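Local coordinates for protein benzoate transport porin BenP (Acinetobacter baumannii AB307-0294, PDB 5DL8) that probably acts as an outer-membrane porin, a beta-barrel channel of the OprD family that would let small solutes such as benzoate cross the membrane, at residues D198-I203 against E216-N221; Y226-V231 against K249-K254; T150-T155 against G170-V175. All blocks are in the same frame, centred on the assembly; numbering follows the deposited sequence.

Contact 1: D198-I203 against E216-N221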
loop_
_atom_site.group_PDB
_atom_site.type_symbol
_atom_site.label_atom_id
_atom_site.label_comp_id
_atom_site.label_asym_id
_atom_site.label_seq_id
_atom_site.Cartn_x
_atom_site.Cartn_y
_atom_site.Cartn_z
ATOM N N ASP A 198 5.048 11.529 -17.632
ATOM C CA ASP A 198 5.234 12.858 -17.040
ATOM C C ASP A 198 4.429 13.128 -15.765
ATOM O O ASP A 198 4.783 14.004 -14.963
ATOM C CB ASP A 198 5.027 13.961 -18.061
ATOM C CG ASP A 198 6.121 13.973 -19.145
ATOM O OD1 ASP A 198 7.212 13.394 -18.960
ATOM O OD2 ASP A 198 5.899 14.564 -20.193
ATOM N N GLY A 199 3.395 12.373 -15.497
ATOM C CA GLY A 199 2.710 12.592 -14.226
ATOM C C GLY A 199 1.362 11.935 -14.091
ATOM O O GLY A 199 0.759 11.536 -15.090
ATOM N N LEU A 200 0.916 11.864 -12.826
ATOM C CA LEU A 200 -0.361 11.365 -12.426
ATOM C C LEU A 200 -1.196 12.550 -11.974
ATOM O O LEU A 200 -0.848 13.201 -10.996
ATOM C CB LEU A 200 -0.170 10.382 -11.242
ATOM C CG LEU A 200 -1.418 9.907 -10.587
ATOM C CD1 LEU A 200 -2.325 9.191 -11.582
ATOM C CD2 LEU A 200 -1.117 8.927 -9.463
ATOM N N ASN A 201 -2.321 12.779 -12.646
ATOM C CA ASN A 201 -3.303 13.823 -12.278
ATOM C C ASN A 201 -4.499 13.070 -11.746
ATOM O O ASN A 201 -5.010 12.150 -12.400
ATOM C CB ASN A 201 -3.720 14.658 -13.517
ATOM C CG ASN A 201 -2.507 15.145 -14.326
ATOM O OD1 ASN A 201 -1.696 15.919 -13.838
ATOM N ND2 ASN A 201 -2.410 14.707 -15.573
ATOM N N TYR A 202 -4.904 13.399 -10.546
ATOM C CA TYR A 202 -5.971 12.614 -9.896
ATOM C C TYR A 202 -7.046 13.470 -9.201
ATOM O O TYR A 202 -6.787 14.594 -8.833
ATOM C CB TYR A 202 -5.371 11.555 -8.896
ATOM C CG TYR A 202 -4.883 12.104 -7.607
ATOM C CD1 TYR A 202 -5.725 12.157 -6.473
ATOM C CD2 TYR A 202 -3.564 12.523 -7.462
ATOM C CE1 TYR A 202 -5.288 12.651 -5.275
ATOM C CE2 TYR A 202 -3.153 13.048 -6.235
ATOM C CZ TYR A 202 -3.994 13.117 -5.158
ATOM O OH TYR A 202 -3.515 13.623 -3.943
ATOM N N ILE A 203 -8.209 12.873 -8.998
ATOM C CA ILE A 203 -9.296 13.394 -8.087
ATOM C C ILE A 203 -9.812 12.238 -7.256
ATOM O O ILE A 203 -9.941 11.087 -7.772
ATOM C CB ILE A 203 -10.378 14.250 -8.812
ATOM C CG1 ILE A 203 -11.653 14.531 -7.963
ATOM C CG2 ILE A 203 -10.778 13.609 -10.089
ATOM C CD1 ILE A 203 -12.349 15.845 -8.344
ATOM N N GLU A 216 -16.606 6.060 -2.230
ATOM C CA GLU A 216 -15.394 6.768 -2.691
ATOM C C GLU A 216 -15.395 6.708 -4.221
ATOM O O GLU A 216 -15.667 5.667 -4.802
ATOM C CB GLU A 216 -14.142 6.182 -1.959
ATOM C CG GLU A 216 -12.809 6.676 -2.553
ATOM C CD GLU A 216 -11.577 6.285 -1.774
ATOM O OE1 GLU A 216 -11.673 5.506 -0.781
ATOM O OE2 GLU A 216 -10.447 6.717 -2.156
ATOM N N TYR A 217 -15.157 7.811 -4.888
ATOM C CA TYR A 217 -14.834 7.745 -6.281
ATOM C C TYR A 217 -13.456 8.282 -6.518
ATOM O O TYR A 217 -13.101 9.368 -6.010
ATOM C CB TYR A 217 -15.793 8.646 -7.057
ATOM C CG TYR A 217 -15.382 8.830 -8.498
ATOM C CD1 TYR A 217 -15.506 7.782 -9.408
ATOM C CD2 TYR A 217 -14.857 10.013 -8.950
ATOM C CE1 TYR A 217 -15.068 7.919 -10.749
ATOM C CE2 TYR A 217 -14.542 10.205 -10.302
ATOM C CZ TYR A 217 -14.601 9.139 -11.199
ATOM O OH TYR A 217 -14.210 9.264 -12.535
ATOM N N TYR A 218 -12.678 7.612 -7.355
ATOM C CA TYR A 218 -11.313 8.140 -7.695
ATOM C C TYR A 218 -11.128 8.113 -9.175
ATOM O O TYR A 218 -11.488 7.146 -9.856
ATOM C CB TYR A 218 -10.234 7.171 -7.092
ATOM C CG TYR A 218 -8.810 7.415 -7.485
ATOM C CD1 TYR A 218 -8.008 8.263 -6.783
ATOM C CD2 TYR A 218 -8.257 6.749 -8.570
ATOM C CE1 TYR A 218 -6.654 8.452 -7.157
ATOM C CE2 TYR A 218 -6.948 6.945 -8.979
ATOM C CZ TYR A 218 -6.177 7.835 -8.298
ATOM O OH TYR A 218 -4.888 7.952 -8.751
ATOM N N PHE A 219 -10.436 9.106 -9.670
ATOM C CA PHE A 219 -10.002 9.114 -11.070
ATOM C C PHE A 219 -8.534 9.490 -11.111
ATOM O O PHE A 219 -8.080 10.473 -10.468
ATOM C CB PHE A 219 -10.808 10.014 -12.006
ATOM C CG PHE A 219 -10.239 10.089 -13.452
ATOM C CD1 PHE A 219 -10.316 9.003 -14.331
ATOM C CD2 PHE A 219 -9.595 11.227 -13.915
ATOM C CE1 PHE A 219 -9.805 9.071 -15.683
ATOM C CE2 PHE A 219 -9.088 11.283 -15.257
ATOM C CZ PHE A 219 -9.215 10.188 -16.127
ATOM N N GLY A 220 -7.789 8.656 -11.836
ATOM C CA GLY A 220 -6.350 8.912 -12.025
ATOM C C GLY A 220 -5.918 8.879 -13.492
ATOM O O GLY A 220 -6.127 7.878 -14.166
ATOM N N ASN A 221 -5.312 9.973 -13.934
ATOM C CA ASN A 221 -4.822 10.082 -15.333
ATOM C C ASN A 221 -3.313 9.925 -15.210
ATOM O O ASN A 221 -2.586 10.852 -14.812
ATOM C CB ASN A 221 -5.296 11.407 -16.026
ATOM C CG ASN A 221 -4.484 11.779 -17.252
ATOM O OD1 ASN A 221 -4.039 12.864 -17.341
ATOM N ND2 ASN A 221 -4.262 10.897 -18.135
#
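Backbone pairing sets the frame. Strands 200-203 and 216-221 run antiparallel at 165°, with Asn201-Asn221 and Ile203-Phe219 as hydrogen-bonded pairs and Tyr202-Gly220 as the non-hydrogen-bonded pair between them. Each hydrogen-bonded pair exchanges two N-H...O bonds. Asn221 N reaches Asn201 O at 2.7 Å, nearly along the C=O axis, whereas Asn201 N meets Asn221 O from above its carbonyl plane.

The polar side-chain contact repeats the first pair. Asn201 and Asn221 lie side by side with amide planes 35° apart, and Asn201 ND2 donates to Asn221 OD1 at 3.0 Å. The acceptor lies in the plane of the Asn201 amide, but the donor stands above that of Asn221. Asn201 ND2 also bonds Glu223, while Arg171 holds Asn201 OD1 and Asn227 holds Asn221 ND2, which fits these amide orientations.

Apolar packing dominates the face that carries Tyr202 and Tyr218. Tyr218, CG anti to its backbone N, extends over Gly220, which has no side chain in its path, until its OH lies 3.6 Å from Tyr202 CB. Tyr202, with CG between the backbone N and the carbonyl carbon (chi1 76°), crosses it at about a right angle, its OH bonded to Glu168 and Asn156. Leu200 CD2 meets Tyr218 OH tip to tip. On the other face, Ile203 CG2 touches Phe219 CB. Together these contacts form one end of the beta hairpin 200-210/213-222, the repeating antiparallel unit of a porin barrel wall.

Contact 2: Y226-V231 against K249-K254; sequences YNKHYV and KYFNAK
The side chains that share most surface in this contact are Tyr230 and Phe251, which lie next to each other and point the same way. Tyr230 CD1 sits over one face of the Phe251 ring, toward its rim, 3.4 Å from Phe251 CZ. The rings are oblique, with planes at 45° and centroids 4.7 Å apart. Tyr230 has CG anti to its backbone N (chi1 165°), whereas Phe251 has CG anti to its carbonyl carbon, which brings its ring back beside Tyr230. Lys228 runs alongside and bends at its last torsion, so that NZ comes 3.4 Å from Phe251 CD2, in an oblique approach; Tyr293 OH bonds this ammonium. At the tyrosine tip, Lys249 NZ donates to Tyr230 OH at 2.9 Å, near the ring plane, and is also bonded to Tyr304 O. The nearby ammonium would probably make the tyrosine hydroxyl more acidic.

These groups stand on one face of a beta hairpin, 226-238/243-255, in the barrel wall. The strands run antiparallel at 170°, and Asn227-Lys254, His229-Asn252 and Val231-Tyr250 each exchange two backbone hydrogen bonds, with the acceptor carbonyl meeting every donor in its own plane.

On the opposite face, Asn252 ND2 donates to Tyr250 OH at 2.8 Å, the hydroxyl lying in the amide plane and also bonded to Glu265. A water at the edge of the His229 ring lies 2.9 Å from Asn227 O and 3.0 Å from Asn252 OD1, placed to donate to either, though it has more acceptors nearby than protons. Further out, Phe305 meets the Phe251 ring edge-to-face, while Tyr217 OH bonds His229 ND1.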
loop_
_atom_site.group_PDB
_atom_site.type_symbol
_atom_site.label_atom_id
_atom_site.label_comp_id
_atom_site.label_asym_id
_atom_site.label_seq_id
_atom_site.Cartn_x
_atom_site.Cartn_y
_atom_site.Cartn_z
ATOM N N TYR A 226 -2.023 4.993 -18.733
ATOM C CA TYR A 226 -3.414 4.535 -18.608
ATOM C C TYR A 226 -4.211 5.453 -17.657
ATOM O O TYR A 226 -3.670 6.224 -16.822
ATOM C CB TYR A 226 -3.489 3.043 -18.221
ATOM C CG TYR A 226 -2.869 2.658 -16.842
ATOM C CD1 TYR A 226 -3.620 2.715 -15.666
ATOM C CD2 TYR A 226 -1.562 2.140 -16.749
ATOM C CE1 TYR A 226 -3.042 2.381 -14.397
ATOM C CE2 TYR A 226 -0.992 1.785 -15.558
ATOM C CZ TYR A 226 -1.699 1.923 -14.388
ATOM O OH TYR A 226 -1.122 1.525 -13.202
ATOM N N ASN A 227 -5.496 5.377 -17.844
ATOM C CA ASN A 227 -6.497 6.089 -17.022
ATOM C C ASN A 227 -7.285 5.141 -16.188
ATOM O O ASN A 227 -7.656 4.074 -16.622
ATOM C CB ASN A 227 -7.386 6.894 -17.969
ATOM C CG ASN A 227 -6.574 7.972 -18.701
ATOM O OD1 ASN A 227 -5.641 8.560 -18.135
ATOM N ND2 ASN A 227 -6.855 8.161 -19.978
ATOM N N LYS A 228 -7.483 5.473 -14.949
ATOM C CA LYS A 228 -8.099 4.532 -14.007
ATOM C C LYS A 228 -9.268 5.165 -13.269
ATOM O O LYS A 228 -9.170 6.271 -12.748
ATOM C CB LYS A 228 -7.050 4.049 -13.066
ATOM C CG LYS A 228 -7.481 3.158 -11.904
ATOM C CD LYS A 228 -6.281 3.164 -10.968
ATOM C CE LYS A 228 -6.278 2.184 -9.771
ATOM N NZ LYS A 228 -6.002 0.741 -10.082
ATOM N N HIS A 229 -10.383 4.449 -13.275
ATOM C CA HIS A 229 -11.590 4.779 -12.423
ATOM C C HIS A 229 -11.751 3.712 -11.303
ATOM O O HIS A 229 -11.606 2.495 -11.538
ATOM C CB HIS A 229 -12.911 4.840 -13.236
ATOM C CG HIS A 229 -12.926 5.868 -14.302
ATOM N ND1 HIS A 229 -13.653 7.048 -14.198
ATOM C CD2 HIS A 229 -12.361 5.884 -15.532
ATOM C CE1 HIS A 229 -13.464 7.774 -15.289
ATOM N NE2 HIS A 229 -12.703 7.091 -16.119
ATOM N N TYR A 230 -12.112 4.195 -10.126
ATOM C CA TYR A 230 -12.434 3.374 -9.007
ATOM C C TYR A 230 -13.699 3.894 -8.315
ATOM O O TYR A 230 -13.829 5.080 -8.023
ATOM C CB TYR A 230 -11.219 3.462 -8.016
ATOM C CG TYR A 230 -11.558 2.928 -6.613
ATOM C CD1 TYR A 230 -11.632 1.591 -6.413
ATOM C CD2 TYR A 230 -11.822 3.744 -5.556
ATOM C CE1 TYR A 230 -11.939 1.018 -5.194
ATOM C CE2 TYR A 230 -12.151 3.224 -4.266
ATOM C CZ TYR A 230 -12.124 1.820 -4.098
ATOM O OH TYR A 230 -12.412 1.119 -2.956
ATOM N N VAL A 231 -14.611 2.986 -8.029
ATOM C CA VAL A 231 -15.759 3.227 -7.130
ATOM C C VAL A 231 -15.711 2.196 -6.029
ATOM O O VAL A 231 -15.700 0.924 -6.258
ATOM C CB VAL A 231 -17.139 3.130 -7.818
ATOM C CG1 VAL A 231 -18.260 3.566 -6.868
ATOM C CG2 VAL A 231 -17.242 4.127 -8.913
ATOM N N LYS A 249 -16.179 -3.127 -4.576
ATOM C CA LYS A 249 -15.178 -2.367 -5.226
ATOM C C LYS A 249 -15.178 -2.564 -6.753
ATOM O O LYS A 249 -15.188 -3.697 -7.241
ATOM C CB LYS A 249 -13.801 -2.769 -4.660
ATOM C CG LYS A 249 -13.793 -2.473 -3.147
ATOM C CD LYS A 249 -12.613 -2.990 -2.403
ATOM C CE LYS A 249 -12.361 -2.348 -1.093
ATOM N NZ LYS A 249 -11.644 -1.100 -1.235
ATOM N N TYR A 250 -15.084 -1.457 -7.505
ATOM C CA TYR A 250 -15.022 -1.505 -8.989
ATOM C C TYR A 250 -13.871 -0.675 -9.489
ATOM O O TYR A 250 -13.746 0.521 -9.191
ATOM C CB TYR A 250 -16.315 -1.069 -9.641
ATOM C CG TYR A 250 -16.245 -0.971 -11.182
ATOM C CD1 TYR A 250 -16.403 -2.076 -11.956
ATOM C CD2 TYR A 250 -16.049 0.233 -11.833
ATOM C CE1 TYR A 250 -16.351 -2.011 -13.364
ATOM C CE2 TYR A 250 -16.058 0.332 -13.180
ATOM C CZ TYR A 250 -16.172 -0.818 -13.947
ATOM O OH TYR A 250 -16.079 -0.774 -15.322
ATOM N N PHE A 251 -13.004 -1.346 -10.198
ATOM C CA PHE A 251 -11.903 -0.677 -10.924
ATOM C C PHE A 251 -12.078 -0.798 -12.473
ATOM O O PHE A 251 -12.353 -1.905 -13.011
ATOM C CB PHE A 251 -10.480 -1.255 -10.569
ATOM C CG PHE A 251 -10.003 -1.033 -9.168
ATOM C CD1 PHE A 251 -10.372 -1.858 -8.170
ATOM C CD2 PHE A 251 -9.111 -0.070 -8.898
ATOM C CE1 PHE A 251 -9.937 -1.657 -6.861
ATOM C CE2 PHE A 251 -8.631 0.158 -7.635
ATOM C CZ PHE A 251 -9.029 -0.627 -6.596
ATOM N N ASN A 252 -11.718 0.267 -13.158
ATOM C CA ASN A 252 -11.647 0.228 -14.631
ATOM C C ASN A 252 -10.337 0.860 -15.042
ATOM O O ASN A 252 -10.138 1.995 -14.717
ATOM C CB ASN A 252 -12.768 1.069 -15.230
ATOM C CG ASN A 252 -13.018 0.844 -16.758
ATOM O OD1 ASN A 252 -12.260 1.311 -17.649
ATOM N ND2 ASN A 252 -14.121 0.206 -17.055
ATOM N N ALA A 253 -9.545 0.118 -15.816
ATOM C CA ALA A 253 -8.222 0.564 -16.398
ATOM C C ALA A 253 -8.174 0.450 -17.977
ATOM O O ALA A 253 -8.373 -0.595 -18.572
ATOM C CB ALA A 253 -7.085 -0.244 -15.794
ATOM N N LYS A 254 -7.807 1.544 -18.585
ATOM C CA LYS A 254 -7.729 1.645 -19.995
ATOM C C LYS A 254 -6.576 2.472 -20.477
ATOM O O LYS A 254 -6.341 3.558 -19.951
ATOM C CB LYS A 254 -9.035 2.315 -20.469
ATOM C CG LYS A 254 -9.397 1.944 -21.838
ATOM C CD LYS A 254 -10.096 0.576 -21.814
ATOM C CE LYS A 254 -10.411 0.115 -23.282
ATOM N NZ LYS A 254 -9.218 -0.301 -24.162
HETATM O O HOH W 1 -10.419 3.696 -17.501
#

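Contact 3: T150-T155 against G170-V175; sequences TSYWGT and GRVEKV
A classic beta bulge marks this antiparallel pairing of strands 151-153 and 165-176, where the chain turns a corner at Gly154 on its way into barrel strand 155-160. Glu173 and Lys174 both face Trp153, and the register slips by one. Trp153 O therefore accepts two bonds, both in its carbonyl plane: from Glu173 N at 2.9 Å, bent to 134°, and from Lys174 N at 3.2 Å. Trp153 N returns a bond to Lys174 O, and Thr155 and Arg171 exchange two more beyond the bulge. Gly154, with no side chain, lets the backbones lie close, its CA 3.3 Å from Arg171 O.

Tyr152, CG anti to its carbonyl carbon, lies alongside Val175, and its CE1 meets Val175 CG2 at 3.6 Å. Val172 CG1 reaches Tyr152 CB.

Within strand 165-176, Arg171 NE forms a salt bridge of 3.0 Å with the anti lone pair of Glu173 OE2, which lies close to the guanidinium plane. Arg171 NH1 also forms a salt bridge with Glu223, so the guanidinium is bound by two carboxylates, which probably compensates its charge and restrains its orientation.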
loop_
_atom_site.group_PDB
_atom_site.type_symbol
_atom_site.label_atom_id
_atom_site.label_comp_id
_atom_site.label_asym_id
_atom_site.label_seq_id
_atom_site.Cartn_x
_atom_site.Cartn_y
_atom_site.Cartn_z
ATOM N N THR A 150 7.630 3.768 0.711
ATOM C CA THR A 150 7.328 4.533 -0.524
ATOM C C THR A 150 6.736 5.898 -0.149
ATOM O O THR A 150 5.929 6.017 0.770
ATOM C CB THR A 150 6.365 3.698 -1.398
ATOM O OG1 THR A 150 6.970 2.416 -1.545
ATOM C CG2 THR A 150 6.035 4.295 -2.841
ATOM N N SER A 151 7.214 6.939 -0.788
ATOM C CA SER A 151 6.551 8.234 -0.809
ATOM C C SER A 151 6.580 8.796 -2.231
ATOM O O SER A 151 7.136 8.131 -3.156
ATOM C CB SER A 151 7.246 9.136 0.191
ATOM O OG SER A 151 8.571 9.479 -0.224
ATOM N N TYR A 152 6.037 10.027 -2.408
ATOM C CA TYR A 152 5.707 10.623 -3.732
ATOM C C TYR A 152 6.113 12.113 -3.780
ATOM O O TYR A 152 6.322 12.765 -2.733
ATOM C CB TYR A 152 4.153 10.481 -3.921
ATOM C CG TYR A 152 3.724 9.065 -3.954
ATOM C CD1 TYR A 152 3.889 8.308 -5.051
ATOM C CD2 TYR A 152 3.310 8.426 -2.797
ATOM C CE1 TYR A 152 3.528 6.929 -5.067
ATOM C CE2 TYR A 152 2.959 7.092 -2.810
ATOM C CZ TYR A 152 3.082 6.354 -3.924
ATOM O OH TYR A 152 2.725 5.012 -3.838
ATOM N N TRP A 153 6.278 12.671 -4.956
ATOM C CA TRP A 153 6.602 14.061 -4.983
ATOM C C TRP A 153 5.612 14.748 -5.907
ATOM O O TRP A 153 5.431 14.300 -7.056
ATOM C CB TRP A 153 8.000 14.235 -5.524
ATOM C CG TRP A 153 8.611 15.643 -5.499
ATOM C CD1 TRP A 153 8.719 16.566 -6.581
ATOM C CD2 TRP A 153 9.302 16.232 -4.410
ATOM N NE1 TRP A 153 9.420 17.675 -6.165
ATOM C CE2 TRP A 153 9.769 17.501 -4.837
ATOM C CE3 TRP A 153 9.585 15.808 -3.097
ATOM C CZ2 TRP A 153 10.489 18.354 -3.978
ATOM C CZ3 TRP A 153 10.305 16.663 -2.258
ATOM C CH2 TRP A 153 10.737 17.915 -2.709
ATOM N N GLY A 154 5.045 15.841 -5.427
ATOM C CA GLY A 154 4.047 16.611 -6.230
ATOM C C GLY A 154 3.331 17.660 -5.435
ATOM O O GLY A 154 3.844 18.141 -4.436
ATOM N N THR A 155 2.154 18.063 -5.930
ATOM C CA THR A 155 1.287 19.009 -5.267
ATOM C C THR A 155 -0.057 18.419 -5.107
ATOM O O THR A 155 -0.560 17.824 -6.076
ATOM C CB THR A 155 1.109 20.197 -6.162
ATOM O OG1 THR A 155 2.396 20.588 -6.596
ATOM C CG2 THR A 155 0.459 21.323 -5.439
ATOM N N GLY A 170 -4.738 16.305 -7.131
ATOM C CA GLY A 170 -3.268 16.424 -7.097
ATOM C C GLY A 170 -2.620 16.146 -8.456
ATOM O O GLY A 170 -3.240 15.594 -9.358
ATOM N N ARG A 171 -1.398 16.612 -8.592
ATOM C CA ARG A 171 -0.518 16.194 -9.637
ATOM C C ARG A 171 0.759 15.622 -9.000
ATOM O O ARG A 171 1.492 16.317 -8.376
ATOM C CB ARG A 171 -0.108 17.346 -10.474
ATOM C CG ARG A 171 0.789 16.900 -11.611
ATOM C CD ARG A 171 0.885 18.030 -12.611
ATOM N NE ARG A 171 2.017 17.840 -13.477
ATOM C CZ ARG A 171 2.012 17.125 -14.597
ATOM N NH1 ARG A 171 0.906 16.474 -15.058
ATOM N NH2 ARG A 171 3.111 17.119 -15.322
ATOM N N VAL A 172 1.007 14.357 -9.264
ATOM C CA VAL A 172 2.121 13.631 -8.695
ATOM C C VAL A 172 3.171 13.379 -9.815
ATOM O O VAL A 172 2.925 12.608 -10.711
ATOM C CB VAL A 172 1.658 12.299 -8.064
ATOM C CG1 VAL A 172 2.835 11.659 -7.282
ATOM C CG2 VAL A 172 0.472 12.494 -7.110
ATOM N N GLU A 173 4.299 14.032 -9.735
ATOM C CA GLU A 173 5.281 13.921 -10.777
ATOM C C GLU A 173 6.219 12.771 -10.632
ATOM O O GLU A 173 6.725 12.293 -11.629
ATOM C CB GLU A 173 6.010 15.262 -10.939
ATOM C CG GLU A 173 5.033 16.297 -11.607
ATOM C CD GLU A 173 5.584 17.683 -12.062
ATOM O OE1 GLU A 173 6.740 17.980 -11.763
ATOM O OE2 GLU A 173 4.814 18.489 -12.742
ATOM N N LYS A 174 6.507 12.356 -9.385
ATOM C CA LYS A 174 7.530 11.424 -9.096
ATOM C C LYS A 174 7.142 10.518 -7.931
ATOM O O LYS A 174 6.361 10.893 -7.075
ATOM C CB LYS A 174 8.841 12.144 -8.736
ATOM C CG LYS A 174 9.426 13.239 -9.653
ATOM C CD LYS A 174 10.300 12.659 -10.711
ATOM C CE LYS A 174 11.381 13.607 -11.208
ATOM N NZ LYS A 174 10.823 14.890 -11.658
ATOM N N VAL A 175 7.765 9.349 -7.928
ATOM C CA VAL A 175 7.598 8.327 -6.904
ATOM C C VAL A 175 9.000 7.912 -6.434
ATOM O O VAL A 175 9.960 7.829 -7.239
ATOM C CB VAL A 175 6.801 7.059 -7.399
ATOM C CG1 VAL A 175 7.425 6.447 -8.653
ATOM C CG2 VAL A 175 6.794 5.990 -6.308
#

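From the N terminus, contact 3 comes first: 150-155 and 170-175 close a 14-residue connection holding most of strand 155-160 and the start of 165-176. Contact 1 then closes the 12 residues between 203 and 216, and contact 2 the 17 between 231 and 249, each mostly the two arms of a hairpin. The three follow in series, without nesting or crossing. Strand 165-176 pairs with 200-210, joining contact 3 to contact 1 through Leu200 O and Val172 N, 2.8 Å apart. Strand 213-222 pairs with 226-238, joining contact 1 to contact 2, whose centres are about 10 Å apart. Contacts 2 and 3 do not touch. Neighbouring antiparallel strands thus link all three along the barrel wall.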